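Local structure of Non-reducing end alpha-L-arabinofuranosidase BoGH43B (Bacteroides ovatus, 5JOZ) at residues A[11-16]-A[33-38]; A[26-31]-A[268-273]; A[40-45]-A[362-367]; A[54-59]-A[103-108]; A[392-397]-A[471-476]. The protein removes terminal non-reducing alpha-L-arabinofuranosyl residues from xyloglucan side branches, converting S units to X units during xyloglucan degradation. All blocks are in the same frame, centred on the assembly; numbering follows the deposited sequence.

Contact 1 of 5, residues A[11-16]-A[33-38]; sequences TGMNPD and FEYFPG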
# COMPACT_ATOMS: atom_id res chain seq x y z
N THR A 11 2.73 4.20 -7.95
CA THR A 11 2.29 2.91 -8.50
C THR A 11 2.51 1.79 -7.52
O THR A 11 3.15 1.98 -6.50
CB THR A 11 3.05 2.59 -9.81
OG1 THR A 11 4.45 2.64 -9.56
CG2 THR A 11 2.72 3.61 -10.87
N GLY A 12 1.99 0.60 -7.84
CA GLY A 12 2.03 -0.54 -6.91
C GLY A 12 1.04 -0.29 -5.78
O GLY A 12 0.37 0.75 -5.75
N MET A 13 0.95 -1.24 -4.86
CA MET A 13 -0.09 -1.19 -3.85
C MET A 13 0.13 0.01 -2.94
O MET A 13 1.04 0.02 -2.13
CB MET A 13 -0.15 -2.48 -3.03
CG MET A 13 -1.41 -2.57 -2.17
SD MET A 13 -1.17 -3.40 -0.61
CE MET A 13 0.12 -2.43 0.15
N ASN A 14 -0.74 1.01 -3.13
CA ASN A 14 -0.66 2.30 -2.45
C ASN A 14 -2.07 2.92 -2.32
O ASN A 14 -2.36 3.99 -2.85
CB ASN A 14 0.30 3.24 -3.21
CG ASN A 14 1.74 3.12 -2.73
OD1 ASN A 14 2.03 3.37 -1.57
ND2 ASN A 14 2.65 2.74 -3.63
N PRO A 15 -2.96 2.23 -1.61
CA PRO A 15 -4.34 2.69 -1.53
C PRO A 15 -4.60 3.76 -0.46
O PRO A 15 -3.77 3.99 0.42
CB PRO A 15 -5.11 1.40 -1.18
CG PRO A 15 -4.08 0.37 -0.82
CD PRO A 15 -2.75 1.06 -0.75
N ASP A 16 -5.78 4.38 -0.56
CA ASP A 16 -6.33 5.26 0.48
C ASP A 16 -5.41 6.45 0.77
O ASP A 16 -5.07 6.70 1.93
CB ASP A 16 -6.61 4.46 1.76
CG ASP A 16 -7.57 3.31 1.56
OD1 ASP A 16 -8.65 3.54 0.98
OD2 ASP A 16 -7.27 2.18 2.00
N PHE A 33 -2.35 -2.67 5.45
CA PHE A 33 -3.00 -3.93 5.84
C PHE A 33 -2.02 -4.81 6.66
O PHE A 33 -1.48 -4.32 7.66
CB PHE A 33 -3.63 -4.57 4.59
CG PHE A 33 -4.67 -3.68 3.97
CD1 PHE A 33 -5.96 -3.64 4.48
CD2 PHE A 33 -4.33 -2.79 2.97
CE1 PHE A 33 -6.91 -2.77 3.96
CE2 PHE A 33 -5.28 -1.92 2.45
CZ PHE A 33 -6.57 -1.91 2.94
N GLU A 34 -1.74 -6.03 6.23
CA GLU A 34 -0.88 -6.92 7.04
C GLU A 34 0.63 -6.64 6.92
O GLU A 34 1.42 -7.35 7.55
CB GLU A 34 -1.14 -8.41 6.70
CG GLU A 34 -0.46 -8.93 5.43
CD GLU A 34 -1.28 -8.76 4.17
OE1 GLU A 34 -2.19 -7.89 4.14
OE2 GLU A 34 -1.01 -9.51 3.19
N TYR A 35 1.02 -5.65 6.11
CA TYR A 35 2.45 -5.43 5.80
C TYR A 35 3.15 -4.49 6.76
O TYR A 35 2.56 -3.49 7.18
CB TYR A 35 2.62 -4.95 4.37
CG TYR A 35 2.28 -6.02 3.36
CD1 TYR A 35 3.12 -7.13 3.16
CD2 TYR A 35 1.12 -5.95 2.60
CE1 TYR A 35 2.81 -8.12 2.24
CE2 TYR A 35 0.80 -6.92 1.67
CZ TYR A 35 1.65 -8.01 1.50
OH TYR A 35 1.31 -8.98 0.58
N PHE A 36 4.41 -4.82 7.10
CA PHE A 36 5.22 -4.07 8.06
C PHE A 36 6.53 -3.66 7.40
O PHE A 36 7.09 -4.44 6.65
CB PHE A 36 5.53 -4.93 9.29
CG PHE A 36 6.28 -4.21 10.38
CD1 PHE A 36 5.60 -3.52 11.37
CD2 PHE A 36 7.67 -4.23 10.43
CE1 PHE A 36 6.29 -2.86 12.38
CE2 PHE A 36 8.37 -3.58 11.45
CZ PHE A 36 7.68 -2.89 12.42
N PRO A 37 7.04 -2.45 7.64
CA PRO A 37 6.38 -1.38 8.38
C PRO A 37 5.09 -0.84 7.71
O PRO A 37 4.86 -1.00 6.50
CB PRO A 37 7.47 -0.32 8.50
CG PRO A 37 8.42 -0.58 7.37
CD PRO A 37 8.37 -2.06 7.14
N GLY A 38 4.24 -0.24 8.53
CA GLY A 38 2.90 0.17 8.10
C GLY A 38 2.89 1.64 7.77
O GLY A 38 3.71 2.40 8.29

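Contact 2 of 5, residues A[26-31]-A[268-273]; sequences FYLVTS and RETFLA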
# COMPACT_ATOMS: atom_id res chain seq x y z
N PHE A 26 5.17 18.51 0.65
CA PHE A 26 3.97 17.67 0.64
C PHE A 26 4.31 16.30 1.18
O PHE A 26 5.35 15.76 0.86
CB PHE A 26 3.41 17.52 -0.77
CG PHE A 26 2.95 18.81 -1.37
CD1 PHE A 26 3.85 19.63 -2.03
CD2 PHE A 26 1.62 19.22 -1.27
CE1 PHE A 26 3.44 20.83 -2.59
CE2 PHE A 26 1.21 20.41 -1.82
CZ PHE A 26 2.12 21.22 -2.48
N TYR A 27 3.41 15.75 1.99
CA TYR A 27 3.57 14.44 2.59
C TYR A 27 2.31 13.63 2.35
O TYR A 27 1.20 14.16 2.34
CB TYR A 27 3.86 14.59 4.07
CG TYR A 27 5.12 15.37 4.31
CD1 TYR A 27 6.37 14.77 4.13
CD2 TYR A 27 5.09 16.70 4.70
CE1 TYR A 27 7.54 15.49 4.33
CE2 TYR A 27 6.25 17.42 4.91
CZ TYR A 27 7.48 16.81 4.72
OH TYR A 27 8.64 17.50 4.91
N LEU A 28 2.49 12.33 2.18
CA LEU A 28 1.40 11.45 1.81
C LEU A 28 1.58 10.06 2.39
O LEU A 28 2.69 9.54 2.41
CB LEU A 28 1.30 11.39 0.29
CG LEU A 28 0.13 10.68 -0.38
CD1 LEU A 28 -0.11 11.31 -1.75
CD2 LEU A 28 0.38 9.19 -0.53
N VAL A 29 0.47 9.47 2.83
CA VAL A 29 0.44 8.12 3.36
C VAL A 29 -0.56 7.28 2.63
O VAL A 29 -1.55 7.78 2.15
CB VAL A 29 0.07 8.06 4.86
CG1 VAL A 29 1.27 8.46 5.72
CG2 VAL A 29 -1.15 8.92 5.18
N THR A 30 -0.30 5.97 2.62
CA THR A 30 -1.19 4.99 2.03
C THR A 30 -1.34 3.81 2.97
O THR A 30 -0.45 3.56 3.78
CB THR A 30 -0.61 4.50 0.66
OG1 THR A 30 0.74 4.06 0.82
CG2 THR A 30 -0.63 5.64 -0.34
N SER A 31 -2.44 3.08 2.83
CA SER A 31 -2.74 1.92 3.66
C SER A 31 -1.91 0.66 3.32
O SER A 31 -1.55 0.41 2.16
CB SER A 31 -4.25 1.61 3.63
OG SER A 31 -4.73 1.46 2.31
N ARG A 268 -4.58 -1.14 -5.61
CA ARG A 268 -5.09 0.20 -5.81
C ARG A 268 -3.90 1.18 -5.68
O ARG A 268 -3.10 1.11 -4.74
CB ARG A 268 -6.26 0.49 -4.85
CG ARG A 268 -7.47 -0.44 -5.06
CD ARG A 268 -8.45 -0.39 -3.89
NE ARG A 268 -7.85 -0.90 -2.64
CZ ARG A 268 -8.22 -0.55 -1.40
NH1 ARG A 268 -9.22 0.30 -1.17
NH2 ARG A 268 -7.58 -1.07 -0.36
N GLU A 269 -3.76 2.04 -6.67
CA GLU A 269 -2.65 2.97 -6.80
C GLU A 269 -3.15 4.40 -6.54
O GLU A 269 -4.36 4.62 -6.42
CB GLU A 269 -2.05 2.82 -8.20
CG GLU A 269 -1.49 1.42 -8.40
CD GLU A 269 -1.08 1.10 -9.83
OE1 GLU A 269 -1.98 0.89 -10.67
OE2 GLU A 269 0.14 1.01 -10.10
N THR A 270 -2.23 5.35 -6.47
CA THR A 270 -2.52 6.73 -6.12
C THR A 270 -2.45 7.65 -7.33
O THR A 270 -1.49 7.62 -8.08
CB THR A 270 -1.56 7.23 -5.03
OG1 THR A 270 -1.78 6.49 -3.83
CG2 THR A 270 -1.76 8.71 -4.73
N PHE A 271 -3.47 8.49 -7.47
CA PHE A 271 -3.67 9.36 -8.62
C PHE A 271 -3.73 10.81 -8.16
O PHE A 271 -3.93 11.10 -6.97
CB PHE A 271 -4.97 8.98 -9.33
CG PHE A 271 -4.95 7.61 -9.96
CD1 PHE A 271 -5.11 6.47 -9.19
CD2 PHE A 271 -4.76 7.46 -11.33
CE1 PHE A 271 -5.08 5.21 -9.76
CE2 PHE A 271 -4.72 6.21 -11.92
CZ PHE A 271 -4.89 5.07 -11.13
N LEU A 272 -3.58 11.72 -9.12
CA LEU A 272 -3.57 13.16 -8.89
C LEU A 272 -4.49 13.83 -9.90
O LEU A 272 -4.38 13.54 -11.10
CB LEU A 272 -2.15 13.71 -9.05
CG LEU A 272 -1.90 15.20 -8.78
CD1 LEU A 272 -2.24 15.55 -7.33
CD2 LEU A 272 -0.45 15.52 -9.07
N ALA A 273 -5.39 14.69 -9.44
CA ALA A 273 -6.26 15.43 -10.35
C ALA A 273 -6.51 16.87 -9.88
O ALA A 273 -6.63 17.11 -8.68
CB ALA A 273 -7.58 14.69 -10.53

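Contact 3 of 5, residues A[40-45]-A[362-367]; sequences PVYHSK and GRRQAA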
# COMPACT_ATOMS: atom_id res chain seq x y z
N PRO A 40 3.42 3.85 4.85
CA PRO A 40 4.57 4.58 4.34
C PRO A 40 4.29 6.06 4.16
O PRO A 40 3.17 6.45 3.80
CB PRO A 40 4.84 3.90 2.99
CG PRO A 40 3.54 3.33 2.60
CD PRO A 40 2.97 2.83 3.89
N VAL A 41 5.30 6.88 4.44
CA VAL A 41 5.24 8.33 4.29
C VAL A 41 6.08 8.71 3.09
O VAL A 41 7.30 8.57 3.12
CB VAL A 41 5.85 9.05 5.51
CG1 VAL A 41 5.83 10.56 5.30
CG2 VAL A 41 5.12 8.66 6.79
N TYR A 42 5.42 9.22 2.04
CA TYR A 42 6.10 9.75 0.86
C TYR A 42 6.22 11.29 0.95
O TYR A 42 5.39 11.93 1.56
CB TYR A 42 5.34 9.36 -0.41
CG TYR A 42 5.13 7.87 -0.60
CD1 TYR A 42 6.08 7.07 -1.26
CD2 TYR A 42 3.97 7.25 -0.12
CE1 TYR A 42 5.87 5.71 -1.44
CE2 TYR A 42 3.76 5.88 -0.29
CZ TYR A 42 4.71 5.11 -0.95
OH TYR A 42 4.48 3.75 -1.10
N HIS A 43 7.25 11.84 0.31
CA HIS A 43 7.55 13.27 0.33
C HIS A 43 7.63 13.78 -1.10
O HIS A 43 8.21 13.12 -1.95
CB HIS A 43 8.87 13.48 1.07
CG HIS A 43 9.35 14.90 1.10
ND1 HIS A 43 10.68 15.23 1.17
CD2 HIS A 43 8.67 16.08 1.08
CE1 HIS A 43 10.81 16.54 1.18
NE2 HIS A 43 9.61 17.08 1.14
N SER A 44 7.03 14.94 -1.37
CA SER A 44 7.17 15.62 -2.67
C SER A 44 7.27 17.14 -2.50
O SER A 44 6.87 17.68 -1.46
CB SER A 44 5.98 15.26 -3.57
OG SER A 44 6.10 15.80 -4.89
N LYS A 45 7.84 17.81 -3.50
CA LYS A 45 7.78 19.27 -3.65
C LYS A 45 6.93 19.75 -4.85
O LYS A 45 6.68 20.96 -4.98
CB LYS A 45 9.19 19.85 -3.76
CG LYS A 45 10.04 19.51 -2.54
CD LYS A 45 11.31 20.33 -2.42
CE LYS A 45 11.86 20.27 -1.00
NZ LYS A 45 11.25 21.30 -0.12
N GLY A 362 9.84 -8.46 0.94
CA GLY A 362 9.43 -8.16 -0.42
C GLY A 362 9.11 -6.71 -0.67
O GLY A 362 9.20 -5.87 0.23
N ARG A 363 8.74 -6.43 -1.91
CA ARG A 363 8.33 -5.11 -2.28
C ARG A 363 7.20 -5.13 -3.29
O ARG A 363 7.04 -6.09 -4.04
CB ARG A 363 9.52 -4.31 -2.77
CG ARG A 363 10.00 -4.62 -4.17
CD ARG A 363 10.84 -3.47 -4.70
NE ARG A 363 12.24 -3.58 -4.32
CZ ARG A 363 13.17 -2.69 -4.61
NH1 ARG A 363 12.86 -1.59 -5.29
NH2 ARG A 363 14.41 -2.89 -4.22
N ARG A 364 6.45 -4.03 -3.29
CA ARG A 364 5.32 -3.83 -4.16
C ARG A 364 5.70 -3.97 -5.64
O ARG A 364 6.71 -3.39 -6.07
CB ARG A 364 4.75 -2.42 -3.96
CG ARG A 364 4.10 -2.17 -2.60
CD ARG A 364 4.13 -0.69 -2.27
NE ARG A 364 3.51 -0.39 -0.97
CZ ARG A 364 4.04 -0.63 0.23
NH1 ARG A 364 5.24 -1.21 0.37
NH2 ARG A 364 3.36 -0.28 1.33
N GLN A 365 4.93 -4.73 -6.40
CA GLN A 365 5.08 -4.72 -7.86
C GLN A 365 4.54 -3.38 -8.40
O GLN A 365 3.34 -3.18 -8.54
CB GLN A 365 4.38 -5.90 -8.52
CG GLN A 365 4.81 -6.07 -9.97
CD GLN A 365 4.01 -7.11 -10.70
OE1 GLN A 365 3.50 -8.05 -10.09
NE2 GLN A 365 3.90 -6.97 -12.02
N ALA A 366 5.46 -2.49 -8.70
CA ALA A 366 5.17 -1.11 -9.08
C ALA A 366 5.02 -0.90 -10.59
O ALA A 366 4.86 0.24 -11.04
CB ALA A 366 6.28 -0.21 -8.54
N ALA A 367 5.11 -1.98 -11.38
CA ALA A 367 4.91 -1.89 -12.83
C ALA A 367 4.36 -3.19 -13.41
O ALA A 367 4.62 -4.28 -12.90
CB ALA A 367 6.22 -1.52 -13.51

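Contact 4 of 5, residues A[54-59]-A[103-108]; sequences GHALSR and FYVTAK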
# COMPACT_ATOMS: atom_id res chain seq x y z
N GLY A 54 9.93 7.28 5.14
CA GLY A 54 9.75 6.56 6.39
C GLY A 54 8.41 5.85 6.39
O GLY A 54 7.75 5.76 5.35
N HIS A 55 8.03 5.34 7.55
CA HIS A 55 6.72 4.74 7.75
C HIS A 55 6.19 5.25 9.08
O HIS A 55 6.95 5.42 10.04
CB HIS A 55 6.84 3.22 7.75
CG HIS A 55 7.38 2.66 6.48
ND1 HIS A 55 8.72 2.72 6.15
CD2 HIS A 55 6.77 2.03 5.44
CE1 HIS A 55 8.90 2.18 4.96
NE2 HIS A 55 7.74 1.75 4.51
N ALA A 56 4.89 5.51 9.15
CA ALA A 56 4.28 5.98 10.40
C ALA A 56 4.40 4.91 11.48
O ALA A 56 4.60 5.22 12.64
CB ALA A 56 2.83 6.36 10.20
N LEU A 57 4.29 3.65 11.06
CA LEU A 57 4.29 2.52 11.98
C LEU A 57 5.50 1.59 11.71
O LEU A 57 5.37 0.48 11.16
CB LEU A 57 2.93 1.79 11.89
CG LEU A 57 1.65 2.64 11.84
CD1 LEU A 57 0.44 1.73 11.73
CD2 LEU A 57 1.49 3.58 13.05
N SER A 58 6.66 2.08 12.13
CA SER A 58 7.96 1.40 11.96
C SER A 58 8.37 0.47 13.13
O SER A 58 9.48 -0.08 13.10
CB SER A 58 9.08 2.44 11.76
OG SER A 58 8.82 3.30 10.65
N ARG A 59 7.52 0.32 14.15
CA ARG A 59 7.85 -0.52 15.31
C ARG A 59 6.69 -1.46 15.65
O ARG A 59 5.54 -1.14 15.34
CB ARG A 59 8.20 0.37 16.52
CG ARG A 59 9.44 1.24 16.30
CD ARG A 59 9.90 1.99 17.55
NE ARG A 59 8.80 2.66 18.27
CZ ARG A 59 8.23 3.81 17.92
NH1 ARG A 59 8.61 4.47 16.82
NH2 ARG A 59 7.26 4.32 18.67
N PHE A 103 -6.50 4.47 16.14
CA PHE A 103 -5.34 5.04 16.85
C PHE A 103 -4.80 6.22 16.06
O PHE A 103 -5.05 6.33 14.87
CB PHE A 103 -4.22 4.00 16.97
CG PHE A 103 -3.60 3.65 15.66
CD1 PHE A 103 -4.18 2.70 14.85
CD2 PHE A 103 -2.49 4.34 15.18
CE1 PHE A 103 -3.67 2.41 13.60
CE2 PHE A 103 -1.96 4.06 13.92
CZ PHE A 103 -2.56 3.08 13.14
N TYR A 104 -4.00 7.06 16.70
CA TYR A 104 -3.10 7.94 15.98
C TYR A 104 -1.71 7.94 16.57
O TYR A 104 -1.51 7.55 17.71
CB TYR A 104 -3.66 9.37 15.82
CG TYR A 104 -3.81 10.22 17.07
CD1 TYR A 104 -4.96 10.15 17.84
CD2 TYR A 104 -2.81 11.13 17.44
CE1 TYR A 104 -5.11 10.94 18.98
CE2 TYR A 104 -2.95 11.92 18.59
CZ TYR A 104 -4.11 11.82 19.35
OH TYR A 104 -4.28 12.59 20.48
N VAL A 105 -0.75 8.40 15.76
CA VAL A 105 0.65 8.58 16.15
C VAL A 105 1.11 9.94 15.67
O VAL A 105 0.56 10.48 14.71
CB VAL A 105 1.57 7.48 15.55
CG1 VAL A 105 1.31 6.14 16.21
CG2 VAL A 105 1.41 7.36 14.04
N THR A 106 2.14 10.48 16.33
CA THR A 106 2.62 11.84 16.09
C THR A 106 4.13 11.90 15.86
O THR A 106 4.85 11.01 16.26
CB THR A 106 2.27 12.81 17.26
OG1 THR A 106 3.04 12.49 18.43
CG2 THR A 106 0.79 12.76 17.60
N ALA A 107 4.58 12.99 15.24
CA ALA A 107 6.01 13.20 14.99
C ALA A 107 6.36 14.67 14.75
O ALA A 107 5.52 15.44 14.28
CB ALA A 107 6.46 12.36 13.80
N LYS A 108 7.59 15.04 15.08
CA LYS A 108 8.14 16.34 14.70
C LYS A 108 8.72 16.23 13.28
O LYS A 108 8.57 17.13 12.48
CB LYS A 108 9.22 16.78 15.70

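Contact 5 of 5, residues A[392-397]-A[471-476]; sequences RADDKN and EVVGGF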
# COMPACT_ATOMS: atom_id res chain seq x y z
N ARG A 392 3.60 -12.91 -4.28
CA ARG A 392 2.56 -13.06 -3.28
C ARG A 392 1.40 -12.16 -3.64
O ARG A 392 1.61 -10.99 -3.91
CB ARG A 392 3.07 -12.67 -1.89
CG ARG A 392 1.98 -12.40 -0.84
CD ARG A 392 2.68 -12.04 0.46
NE ARG A 392 1.75 -11.71 1.54
CZ ARG A 392 1.10 -12.60 2.29
NH1 ARG A 392 1.27 -13.92 2.12
NH2 ARG A 392 0.28 -12.17 3.24
N ALA A 393 0.19 -12.73 -3.61
CA ALA A 393 -1.05 -11.96 -3.55
C ALA A 393 -1.58 -11.97 -2.11
O ALA A 393 -1.85 -10.93 -1.53
CB ALA A 393 -2.06 -12.52 -4.52
N ASP A 394 -1.71 -13.16 -1.55
CA ASP A 394 -2.07 -13.32 -0.13
C ASP A 394 -1.57 -14.70 0.36
O ASP A 394 -0.81 -15.36 -0.34
CB ASP A 394 -3.59 -13.10 0.08
CG ASP A 394 -4.47 -14.07 -0.71
OD1 ASP A 394 -4.14 -15.26 -0.78
OD2 ASP A 394 -5.51 -13.65 -1.27
N ASP A 395 -1.99 -15.12 1.55
CA ASP A 395 -1.54 -16.39 2.14
C ASP A 395 -1.95 -17.65 1.37
O ASP A 395 -1.32 -18.68 1.50
CB ASP A 395 -2.02 -16.52 3.60
CG ASP A 395 -1.39 -15.49 4.54
OD1 ASP A 395 -0.38 -14.86 4.14
OD2 ASP A 395 -1.90 -15.30 5.68
N LYS A 396 -3.03 -17.54 0.59
CA LYS A 396 -3.57 -18.66 -0.19
C LYS A 396 -3.25 -18.58 -1.68
O LYS A 396 -3.58 -19.50 -2.41
CB LYS A 396 -5.11 -18.71 -0.01
CG LYS A 396 -5.57 -18.94 1.43
CD LYS A 396 -7.07 -18.80 1.62
CE LYS A 396 -7.43 -19.02 3.09
NZ LYS A 396 -8.86 -18.73 3.40
N ASN A 397 -2.63 -17.48 -2.14
CA ASN A 397 -2.41 -17.27 -3.57
C ASN A 397 -1.04 -16.64 -3.82
O ASN A 397 -0.82 -15.46 -3.53
CB ASN A 397 -3.53 -16.41 -4.15
CG ASN A 397 -4.86 -17.16 -4.23
OD1 ASN A 397 -5.16 -17.85 -5.21
ND2 ASN A 397 -5.68 -17.02 -3.19
N GLU A 471 -9.83 -9.42 -8.44
CA GLU A 471 -11.14 -9.92 -8.85
C GLU A 471 -11.30 -11.42 -8.62
O GLU A 471 -12.42 -11.89 -8.45
CB GLU A 471 -11.44 -9.55 -10.31
CG GLU A 471 -11.79 -8.07 -10.52
CD GLU A 471 -10.60 -7.12 -10.52
OE1 GLU A 471 -9.47 -7.55 -10.19
OE2 GLU A 471 -10.78 -5.94 -10.88
N VAL A 472 -10.19 -12.16 -8.59
CA VAL A 472 -10.18 -13.58 -8.27
C VAL A 472 -9.93 -13.85 -6.78
O VAL A 472 -10.57 -14.72 -6.19
CB VAL A 472 -9.14 -14.33 -9.13
CG1 VAL A 472 -8.97 -15.79 -8.70
CG2 VAL A 472 -9.53 -14.24 -10.60
N VAL A 473 -8.99 -13.13 -6.16
CA VAL A 473 -8.56 -13.45 -4.79
C VAL A 473 -9.30 -12.69 -3.68
O VAL A 473 -9.34 -13.14 -2.53
CB VAL A 473 -7.03 -13.29 -4.60
CG1 VAL A 473 -6.27 -14.12 -5.64
CG2 VAL A 473 -6.57 -11.83 -4.63
N GLY A 474 -9.90 -11.55 -4.03
CA GLY A 474 -10.55 -10.68 -3.05
C GLY A 474 -9.54 -9.93 -2.19
O GLY A 474 -8.33 -9.99 -2.43
N GLY A 475 -10.04 -9.22 -1.18
CA GLY A 475 -9.20 -8.45 -0.28
C GLY A 475 -8.82 -7.08 -0.83
O GLY A 475 -9.37 -6.64 -1.84
N PHE A 476 -7.86 -6.43 -0.17
CA PHE A 476 -7.56 -5.01 -0.37
C PHE A 476 -6.11 -4.71 -0.73
O PHE A 476 -5.67 -3.55 -0.66
CB PHE A 476 -7.93 -4.24 0.92
CG PHE A 476 -9.40 -4.15 1.18
CD1 PHE A 476 -10.21 -3.38 0.35
CD2 PHE A 476 -9.98 -4.83 2.24
CE1 PHE A 476 -11.58 -3.29 0.59
CE2 PHE A 476 -11.35 -4.74 2.48
CZ PHE A 476 -12.15 -3.97 1.65

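Contact 1 of 5, residues A[11-16]-A[33-38]
The F33 ring leaves beside its backbone N, with CG anti to the carbonyl carbon (chi1 -60°), which sends it toward P15 and D16, while M13 holds CG anti to the backbone N (chi1 -168°) and sends its thioether toward Y35. The backbones stay well separated, P15 CA and F33 CA being 10.0 Å apart. The site lies near the centre of the chain, in the five-bladed beta-propeller of this GH43 enzyme, where the loop entering the first blade faces the connection that follows strand 25-29. P15 meets F33 at the ring edge, near its plane, with P15 CG 4.2 Å from F33 CE2. Beyond it D16 OD2 stands obliquely 4.3 Å from F33 CZ. D16 is the inferred proton acceptor, and its side chain lies about 6 Å from that of E176, the inferred proton donor; OD2 is hydrogen-bonded to S31 OG, and the F33 ring is an apolar neighbour of the same oxygen. Earlier in the first segment, M13 CE approaches Y35 CD2 obliquely at 4.4 Å, and the Y35 hydroxyl reaches R392 of the C-terminal domain. The first loop is braced internally: N14 ND2 donates to T11 O at 3.0 Å (142° at the hydrogen), approaching from above the carbonyl plane.

Contact 2 of 5, residues A[26-31]-A[268-273]
This is a buried, sparse meeting of L28 and T30 with T270 between the first and last blades of the five-bladed propeller, where the ring of blades closes on itself. The evidence is in the strand order: 26-31 runs along strand 25-29 and just past its end, in the blade that begins with 18-22, and 268-273 enters strand 269-277 of the blade that begins with 234-243. The backbones are too far apart to pair, T30 CA and T270 CA being 8.4 Å from each other, and the contact runs through side chains alone. T30 and T270 approach at a slant, with T30 CG2 3.8 Å from T270 OG1. The T30 torsion (chi1 53°) explains which branch touches: OG1 sits between the backbone N and the carbonyl carbon and is hydrogen-bonded to N14 OD1, leaving the methyl to face T270. The T270 hydroxyl in turn bonds to N14 O, so one asparagine satisfies the buried hydroxyls of both blades. T30 lies about 6 Å, side chain to side chain, from the inferred proton acceptor D16, which places this seam next to the active site. Farther along the strand, the T270 methyl takes the other contact, its CG2 lying 4.3 Å from L28 CD1.

Contact 3 of 5, residues A[40-45]-A[362-367]
P40 opens strand 40-44 by meeting the end of the R364 side chain, with P40 CG 3.8 Å and P40 CD 4.0 Å from R364 NH2. The two side chains come from opposite directions, and the guanidinium is oblique to the proline carbon. Two residues on, Y42 points the same way, and its hydroxyl stands over one face of the guanidinium, Y42 OH being 4.3 Å from R364 NE. Reach is supplied largely by the arginine: its chain is extended from CG to NE (chi3 180°), which lets the groups meet although P40 CA and R364 CA are 12.0 Å apart. The polar ends are engaged elsewhere, R364 NE donating to M13 O and Y42 OH bonding to N14 OD1, so the loop holding M13 and N14 serves as the shared partner of both. Between the segments themselves there is van der Waals contact without a hydrogen bond or salt bridge, and the buried surface is small, 83 Å² in total. Just after R364, Q365 NE2 donates to A367 O at 2.9 Å (155° at the hydrogen), a bond within the segment. The pair bridges two domains: strand 40-44 lies in the first propeller blade between strands 25-29 and 51-55, while R364 ends strand 359-364, which pairs with strand 480-486 in the C-terminal concanavalin A-like domain.

Contact 4 of 5, residues A[54-59]-A[103-108]
L57 and F103 come at each other from opposite directions, and the leucine meets the ring with both its methyls. L57 CD1 is 3.6 Å from F103 CZ and L57 CD2 is 3.6 Å from F103 CE2, so the isopropyl fork spans one bond of the ring, with CD1 approaching it obliquely. The phenyl is directed there by a chi1 of 68°, which puts CG between the backbone N and the carbonyl carbon. V105 meets the leucine at a slant from further along the strand, its CG2 3.9 Å from L57 CD2. The same V105 CG2 also faces A56 CB at 4.2 Å, which makes this methyl the meeting point of two neighbouring residues. Cutting L57 back to an alanine would probably open a gap beside F103 CE2 and CZ and deprive V105 of its leucine neighbour. In the five-bladed propeller the contact joins the first blade to the second: the first segment lies on strand 51-55, the chain turns a corner at A56, and strand 102-107 belongs to the following sheet. Q75 of strand 74-83, in that second blade, touches both L57 and F103. The corner is further held by S58 OG, which donates to H55 O at 2.9 Å from above the carbonyl plane, and R59, just beyond, forms a salt bridge with D116.

Contact 5 of 5, residues A[392-397]-A[471-476]
The backbone of 392-397 makes a classic beta bulge, A393 N and D394 N both donating to N397 O (2.9 Å from A393 N), and it presents D394 and N397 to V473 at the end of the short helix 470-473, which G474 leaves with a positive phi of 73°. V473 slides past both side chains in the opposite direction. Its CG1 is 3.6 Å from N397 CG, with both amide heteroatoms only slightly farther, whereas V473 CB is 3.7 Å from D394 OD2. The other carboxylate oxygen works within the turn: D394 OD1 accepts from K396 N at 2.9 Å, an Asx turn, and weakly from N397 ND2 at 3.4 Å. Were D394 shortened to an alanine, K396 N would probably lose its acceptor, N397 ND2 its weak bond and V473 CB its carboxylate neighbour. R392 grips D395 OD1 with NH1 (2.8 Å) and NH2, with D394 CA over one face of its guanidinium, and reaches E34 of the propeller through a second salt bridge. Within the concanavalin A-like domain the chemistry thus divides D394 in two: OD1 is committed to the turn while OD2 faces the apolar V473, and the valine adds packing but no polar bond.

From the N terminus, contact 1 closes first, a loop of only 16 residues that returns the chain to the centre of the propeller. Before that loop is complete, contact 2 opens at 26-31; it shuts at 268-273, crossing contact 1 and joining the first blade to the last. Contact 3 starts at 40-45, inside the span of contact 2, and ends at 362-367, so these two also cross, and contact 3 ties the first blade to the C-terminal domain. Contact 4, linking blades one and two, lies wholly within the spans of both. Contact 5 follows in series inside the C-terminal domain, yet it touches contact 1 through R392 and contact 2 through F476.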